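Local structure of member of s1p family of ribosomal proteins (Pyrococcus furiosus, 5YH1) at residues A[56-61]-A[129-135]; A[76-80]-A[96-100]. The protein probably acts as an exonuclease of the DHH family that binds nucleic acid, its DHH domain holding a manganese ion. One frame throughout, in Å; residues are numbered along the deposited sequence.

Contact 1: residues A[56-61]-A[129-135]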
loop_
_atom_site.group_PDB
_atom_site.type_symbol
_atom_site.label_atom_id
_atom_site.label_comp_id
_atom_site.label_asym_id
_atom_site.label_seq_id
_atom_site.Cartn_x
_atom_site.Cartn_y
_atom_site.Cartn_z
ATOM N N ARG A 56 7.016 -29.256 8.520
ATOM C CA ARG A 56 7.498 -28.248 7.586
ATOM C C ARG A 56 6.365 -27.275 7.265
ATOM O O ARG A 56 5.231 -27.708 7.044
ATOM C CB ARG A 56 7.981 -28.921 6.304
ATOM C CG ARG A 56 8.508 -27.951 5.256
ATOM C CD ARG A 56 8.903 -28.666 3.975
ATOM N NE ARG A 56 9.907 -29.705 4.209
ATOM C CZ ARG A 56 11.232 -29.533 4.157
ATOM N NH1 ARG A 56 11.782 -28.356 3.870
ATOM N NH2 ARG A 56 12.028 -30.569 4.389
ATOM N N PRO A 57 6.659 -25.962 7.218
ATOM C CA PRO A 57 5.599 -25.024 6.861
ATOM C C PRO A 57 5.174 -25.143 5.408
ATOM O O PRO A 57 5.916 -25.672 4.578
ATOM C CB PRO A 57 6.213 -23.640 7.123
ATOM C CG PRO A 57 7.673 -23.845 7.259
ATOM C CD PRO A 57 7.923 -25.289 7.572
ATOM N N ILE A 58 3.964 -24.667 5.129
ATOM C CA ILE A 58 3.408 -24.650 3.795
ATOM C C ILE A 58 2.945 -23.235 3.478
ATOM O O ILE A 58 2.275 -22.599 4.292
ATOM C CB ILE A 58 2.217 -25.623 3.696
ATOM C CG1 ILE A 58 2.705 -27.061 3.869
ATOM C CG2 ILE A 58 1.471 -25.452 2.372
ATOM C CD1 ILE A 58 1.581 -28.079 3.945
ATOM N N ILE A 59 3.318 -22.749 2.299
ATOM C CA ILE A 59 2.743 -21.531 1.743
ATOM C C ILE A 59 1.855 -21.931 0.580
ATOM O O ILE A 59 2.318 -22.577 -0.365
ATOM C CB ILE A 59 3.792 -20.578 1.153
ATOM C CG1 ILE A 59 4.874 -20.266 2.157
ATOM C CG2 ILE A 59 3.126 -19.281 0.699
ATOM C CD1 ILE A 59 6.009 -19.492 1.517
ATOM N N LEU A 60 0.592 -21.530 0.651
ATOM C CA LEU A 60 -0.351 -21.742 -0.440
ATOM C C LEU A 60 -0.711 -20.400 -1.080
ATOM O O LEU A 60 -1.335 -19.548 -0.451
ATOM C CB LEU A 60 -1.595 -22.480 0.066
ATOM C CG LEU A 60 -2.478 -23.129 -1.003
ATOM C CD1 LEU A 60 -3.398 -24.160 -0.389
ATOM C CD2 LEU A 60 -3.304 -22.099 -1.757
ATOM N N ARG A 61 -0.300 -20.225 -2.331
ATOM C CA ARG A 61 -0.649 -19.059 -3.142
ATOM C C ARG A 61 -1.763 -19.436 -4.093
ATOM O O ARG A 61 -1.691 -20.492 -4.731
ATOM C CB ARG A 61 0.543 -18.624 -3.985
ATOM C CG ARG A 61 1.586 -17.828 -3.239
ATOM C CD ARG A 61 1.366 -16.348 -3.463
ATOM N NE ARG A 61 2.181 -15.540 -2.566
ATOM C CZ ARG A 61 1.875 -14.299 -2.203
ATOM N NH1 ARG A 61 0.776 -13.712 -2.665
ATOM N NH2 ARG A 61 2.675 -13.637 -1.387
ATOM N N GLU A 129 12.169 -25.184 8.977
ATOM C CA GLU A 129 12.559 -25.592 7.634
ATOM C C GLU A 129 11.930 -24.644 6.615
ATOM O O GLU A 129 10.930 -23.976 6.894
ATOM C CB GLU A 129 12.079 -27.015 7.347
ATOM C CG GLU A 129 12.693 -28.089 8.227
ATOM C CD GLU A 129 14.075 -28.493 7.769
ATOM O OE1 GLU A 129 14.992 -27.655 7.817
ATOM O OE2 GLU A 129 14.247 -29.658 7.359
ATOM N N LEU A 130 12.518 -24.592 5.430
ATOM C CA LEU A 130 11.941 -23.836 4.332
ATOM C C LEU A 130 10.668 -24.547 3.859
ATOM O O LEU A 130 10.575 -25.776 3.910
ATOM C CB LEU A 130 12.940 -23.683 3.196
ATOM C CG LEU A 130 14.224 -22.921 3.537
ATOM C CD1 LEU A 130 15.076 -22.791 2.287
ATOM C CD2 LEU A 130 13.954 -21.552 4.139
ATOM N N PRO A 131 9.668 -23.775 3.435
ATOM C CA PRO A 131 8.344 -24.356 3.209
ATOM C C PRO A 131 8.213 -25.133 1.913
ATOM O O PRO A 131 9.042 -25.004 1.021
ATOM C CB PRO A 131 7.428 -23.130 3.159
ATOM C CG PRO A 131 8.323 -22.025 2.715
ATOM C CD PRO A 131 9.642 -22.308 3.359
ATOM N N LEU A 132 7.176 -25.959 1.856
ATOM C CA LEU A 132 6.640 -26.446 0.602
ATOM C C LEU A 132 5.742 -25.331 0.081
ATOM O O LEU A 132 4.903 -24.802 0.821
ATOM C CB LEU A 132 5.813 -27.718 0.829
ATOM C CG LEU A 132 5.075 -28.315 -0.374
ATOM C CD1 LEU A 132 6.077 -28.899 -1.351
ATOM C CD2 LEU A 132 4.081 -29.380 0.074
ATOM N N VAL A 133 5.929 -24.978 -1.184
ATOM C CA VAL A 133 5.115 -23.972 -1.846
ATOM C C VAL A 133 4.097 -24.651 -2.771
ATOM O O VAL A 133 4.473 -25.464 -3.637
ATOM C CB VAL A 133 6.002 -22.997 -2.645
ATOM C CG1 VAL A 133 5.154 -22.013 -3.436
ATOM C CG2 VAL A 133 6.939 -22.243 -1.702
ATOM N N VAL A 134 2.819 -24.328 -2.558
ATOM C CA VAL A 134 1.710 -24.838 -3.371
ATOM C C VAL A 134 1.038 -23.654 -4.042
ATOM O O VAL A 134 0.536 -22.759 -3.351
ATOM C CB VAL A 134 0.661 -25.586 -2.518
ATOM C CG1 VAL A 134 -0.437 -26.169 -3.399
ATOM C CG2 VAL A 134 1.317 -26.684 -1.685
ATOM N N ILE A 135 1.050 -23.638 -5.377
ATOM C CA ILE A 135 0.452 -22.562 -6.160
ATOM C C ILE A 135 -0.779 -23.115 -6.856
ATOM O O ILE A 135 -0.708 -24.187 -7.471
ATOM C CB ILE A 135 1.371 -22.038 -7.274
ATOM C CG1 ILE A 135 2.825 -21.980 -6.826
ATOM C CG2 ILE A 135 0.871 -20.676 -7.761
ATOM C CD1 ILE A 135 3.100 -20.931 -5.771
#

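Contact 2: residues A[76-80]-A[96-100]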
loop_
_atom_site.group_PDB
_atom_site.type_symbol
_atom_site.label_atom_id
_atom_site.label_comp_id
_atom_site.label_asym_id
_atom_site.label_seq_id
_atom_site.Cartn_x
_atom_site.Cartn_y
_atom_site.Cartn_z
ATOM N N GLU A 76 -6.806 -25.801 2.301
ATOM C CA GLU A 76 -6.627 -25.386 3.697
ATOM C C GLU A 76 -7.491 -26.217 4.651
ATOM O O GLU A 76 -7.048 -26.606 5.746
ATOM C CB GLU A 76 -6.928 -23.873 3.851
ATOM C CG GLU A 76 -6.970 -23.372 5.288
ATOM C CD GLU A 76 -7.065 -21.850 5.426
ATOM O OE1 GLU A 76 -7.368 -21.387 6.538
ATOM O OE2 GLU A 76 -6.824 -21.100 4.461
ATOM N N THR A 77 -8.726 -26.491 4.234
ATOM C CA THR A 77 -9.678 -27.226 5.059
ATOM C C THR A 77 -9.204 -28.662 5.334
ATOM O O THR A 77 -9.431 -29.192 6.413
ATOM C CB THR A 77 -11.071 -27.219 4.395
ATOM O OG1 THR A 77 -11.489 -25.866 4.208
ATOM C CG2 THR A 77 -12.105 -27.944 5.246
ATOM N N ALA A 78 -8.530 -29.274 4.365
ATOM C CA ALA A 78 -7.935 -30.607 4.531
ATOM C C ALA A 78 -6.623 -30.576 5.335
ATOM O O ALA A 78 -6.345 -31.465 6.132
ATOM C CB ALA A 78 -7.678 -31.221 3.164
ATOM N N ILE A 79 -5.812 -29.549 5.106
ATOM C CA ILE A 79 -4.476 -29.454 5.701
ATOM C C ILE A 79 -4.497 -29.118 7.195
ATOM O O ILE A 79 -3.814 -29.773 7.989
ATOM C CB ILE A 79 -3.620 -28.420 4.930
ATOM C CG1 ILE A 79 -3.287 -28.968 3.548
ATOM C CG2 ILE A 79 -2.329 -28.093 5.680
ATOM C CD1 ILE A 79 -2.888 -27.918 2.542
ATOM N N ILE A 80 -5.277 -28.110 7.579
ATOM C CA ILE A 80 -5.251 -27.595 8.958
ATOM C C ILE A 80 -5.506 -28.684 10.014
ATOM O O ILE A 80 -4.756 -28.770 10.987
ATOM C CB ILE A 80 -6.228 -26.405 9.155
ATOM C CG1 ILE A 80 -5.760 -25.163 8.382
ATOM C CG2 ILE A 80 -6.404 -26.066 10.627
ATOM C CD1 ILE A 80 -4.375 -24.678 8.728
ATOM N N LEU A 96 2.432 -22.782 10.768
ATOM C CA LEU A 96 2.929 -23.736 9.778
ATOM C C LEU A 96 2.071 -23.825 8.504
ATOM O O LEU A 96 2.326 -24.667 7.626
ATOM C CB LEU A 96 3.080 -25.113 10.422
ATOM C CG LEU A 96 4.094 -25.194 11.565
ATOM C CD1 LEU A 96 4.046 -26.569 12.210
ATOM C CD2 LEU A 96 5.498 -24.879 11.075
ATOM N N PHE A 97 1.070 -22.957 8.397
ATOM C CA PHE A 97 0.317 -22.819 7.163
ATOM C C PHE A 97 -0.066 -21.368 6.895
ATOM O O PHE A 97 -0.634 -20.698 7.758
ATOM C CB PHE A 97 -0.941 -23.681 7.188
ATOM C CG PHE A 97 -1.764 -23.569 5.937
ATOM C CD1 PHE A 97 -1.470 -24.346 4.835
ATOM C CD2 PHE A 97 -2.816 -22.665 5.858
ATOM C CE1 PHE A 97 -2.206 -24.243 3.672
ATOM C CE2 PHE A 97 -3.562 -22.555 4.697
ATOM C CZ PHE A 97 -3.257 -23.347 3.605
ATOM N N LYS A 98 0.218 -20.911 5.679
ATOM C CA LYS A 98 -0.143 -19.576 5.234
ATOM C C LYS A 98 -0.813 -19.632 3.870
ATOM O O LYS A 98 -0.293 -20.256 2.950
ATOM C CB LYS A 98 1.109 -18.704 5.133
ATOM C CG LYS A 98 1.801 -18.457 6.461
ATOM C CD LYS A 98 0.964 -17.528 7.333
ATOM C CE LYS A 98 1.348 -17.641 8.797
ATOM N NZ LYS A 98 2.735 -17.198 9.037
ATOM N N ARG A 99 -1.959 -18.965 3.744
ATOM C CA ARG A 99 -2.651 -18.828 2.472
ATOM C C ARG A 99 -2.585 -17.363 2.051
ATOM O O ARG A 99 -2.986 -16.483 2.808
ATOM C CB ARG A 99 -4.100 -19.323 2.594
ATOM C CG ARG A 99 -4.872 -19.336 1.285
ATOM C CD ARG A 99 -6.237 -19.996 1.426
ATOM N NE ARG A 99 -7.031 -19.394 2.499
ATOM C CZ ARG A 99 -7.668 -18.231 2.425
ATOM N NH1 ARG A 99 -7.637 -17.518 1.323
ATOM N NH2 ARG A 99 -8.352 -17.781 3.463
ATOM N N ARG A 100 -2.081 -17.114 0.839
ATOM C CA ARG A 100 -1.889 -15.757 0.324
ATOM C C ARG A 100 -2.452 -15.616 -1.080
ATOM O O ARG A 100 -1.982 -16.288 -1.996
ATOM C CB ARG A 100 -0.405 -15.409 0.307
ATOM C CG ARG A 100 0.200 -15.380 1.691
ATOM C CD ARG A 100 1.697 -15.113 1.685
ATOM N NE ARG A 100 2.195 -15.160 3.061
ATOM C CZ ARG A 100 3.384 -15.616 3.443
ATOM N NH1 ARG A 100 4.281 -16.065 2.560
ATOM N NH2 ARG A 100 3.674 -15.622 4.731
HETATM O O HOH W 1 -8.935 -19.251 5.659
#

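Contact 1: residues A[56-61]-A[129-135]
Ile-59 presents both backbone groups to the strand 132-135: its N-H is bonded to Leu-132 O and its carbonyl oxygen accepts Val-134 N at 2.9 Å. Leu-132 N to Pro-57 O and Arg-61 N to Val-134 O continue this parallel pairing, in which the two short axes come within 4.7 Å at 16°. Strands 58-63 and 132-136 are neighbours in the five-stranded parallel sheet of the DHH domain, and Ile-135 stands about 7 Å, side chain to side chain, from the manganese ligand Asp-137. CA-H groups add to the grip, as where Leu-60 CA lies 3.2 Å from Val-134 O. Beta-branched isoleucine and valine suit the extended backbone, and leucine adds apolar bulk for the buried face. On one face Ile-58 CG2 meets Val-134 CG2, and Leu-132 packs against Met-47, Ile-48 and Ala-51 of helix 32-53. On the other, Ile-59 and Pro-131 run alongside each other in the same direction; chi1 of -54° sets CG1 beside the backbone N, and Ile-59 CD1 reaches Pro-131 CG at 3.6 Å, with Met-119 touching both. Further along, Arg-61 CB rests on Ile-135 CD1, while its guanidinium leads away to a salt bridge with Asp-115.

The N-terminal ends are looser and more solvent-exposed. Pro-131, with no N-H to donate, sits just before the strand pairing begins at Leu-132 N. The carbonyl of Leu-130 is instead bonded by a side chain: Arg-56 NH1 reaches Leu-130 O at 2.8 Å, near the guanidinium plane, helped by a bend at chi3 (-57°). Glu-129 OE2 stands 3.8 Å from Arg-56 NH2, well out of that plane; Arg-56 NE has another anion in Glu-54. Backbone bonds and apolar packing thus hold the buried length, and the long ion pair at the exposed end probably adds little.

Contact 2: residues A[76-80]-A[96-100]
Phe-97 turns its ring from the strand 97-100 toward the helix 76-80, where Glu-76, Ile-79 and Ile-80 surround it. With chi1 at 180° its CG is anti to the backbone N, which carries the ring out toward the helix. The isoleucines cross the phenylalanine at about a right angle, Glu-76 at a slant. Ile-79 brings CG2 to CD1 of the ring and its tip CD1 to Phe-97 CE1 at 3.9 Å. The first bond of Ile-80 does not aim at the strand, but chi2 of -57° brings its end closer, and Ile-80 CD1 comes 3.8 Å from Phe-97 CD2. A large aromatic facing branched aliphatics fills the layer between helix and sheet, where the axes are 10.3 Å apart.

Glu-76 serves two purposes. Its fully extended chain, anti at chi1 and chi2, runs past the ring, Glu-76 CG lying 3.6 Å from Phe-97 CE2, and delivers the carboxylate to Arg-99. There Glu-76 OE2 accepts Arg-99 NE at 2.6 Å, in the guanidinium plane and nearly along the C-O axis, a buried salt bridge. Arg-99 is extended through chi2 and bends at chi3 (54°), so that its chain crosses the glutamate at about a right angle and the edge carrying NE meets the acid. A water bridges the same two groups, donating to Glu-76 OE1 and accepting from Arg-99 NH2. Both groups have further partners: Glu-76 OE1 pairs with Arg-273, and Arg-99 also reaches His-62 and the carbonyl of Asp-271. This network probably keeps the buried carboxylate ionised and its rotation fixed. Helix 66-86 packs here, nearly antiparallel, against strand 97-102 as the connection of a beta-alpha-beta crossover, 58-63, 66-86 and 97-102, in the parallel sheet of the DHH domain.

After helices 2-20 and 32-53 the chain lays down strand 58-63, runs through helix 66-86 and the short helix 92-96, and returns as strand 97-102, with contact 2 closing this short loop between the helix and the new strand. Helix 109-126 follows, and strand 132-136 comes in on the other flank of strand 58-63, where contact 1 closes the longer loop. Contact 2 is therefore nested inside the loop of contact 1. Strand 58-63 is the shared middle, since it also pairs with strand 97-102 through Leu-60 N to Lys-98 O (2.8 Å). Together the contacts join three neighbouring strands of one parallel sheet to helix 66-86.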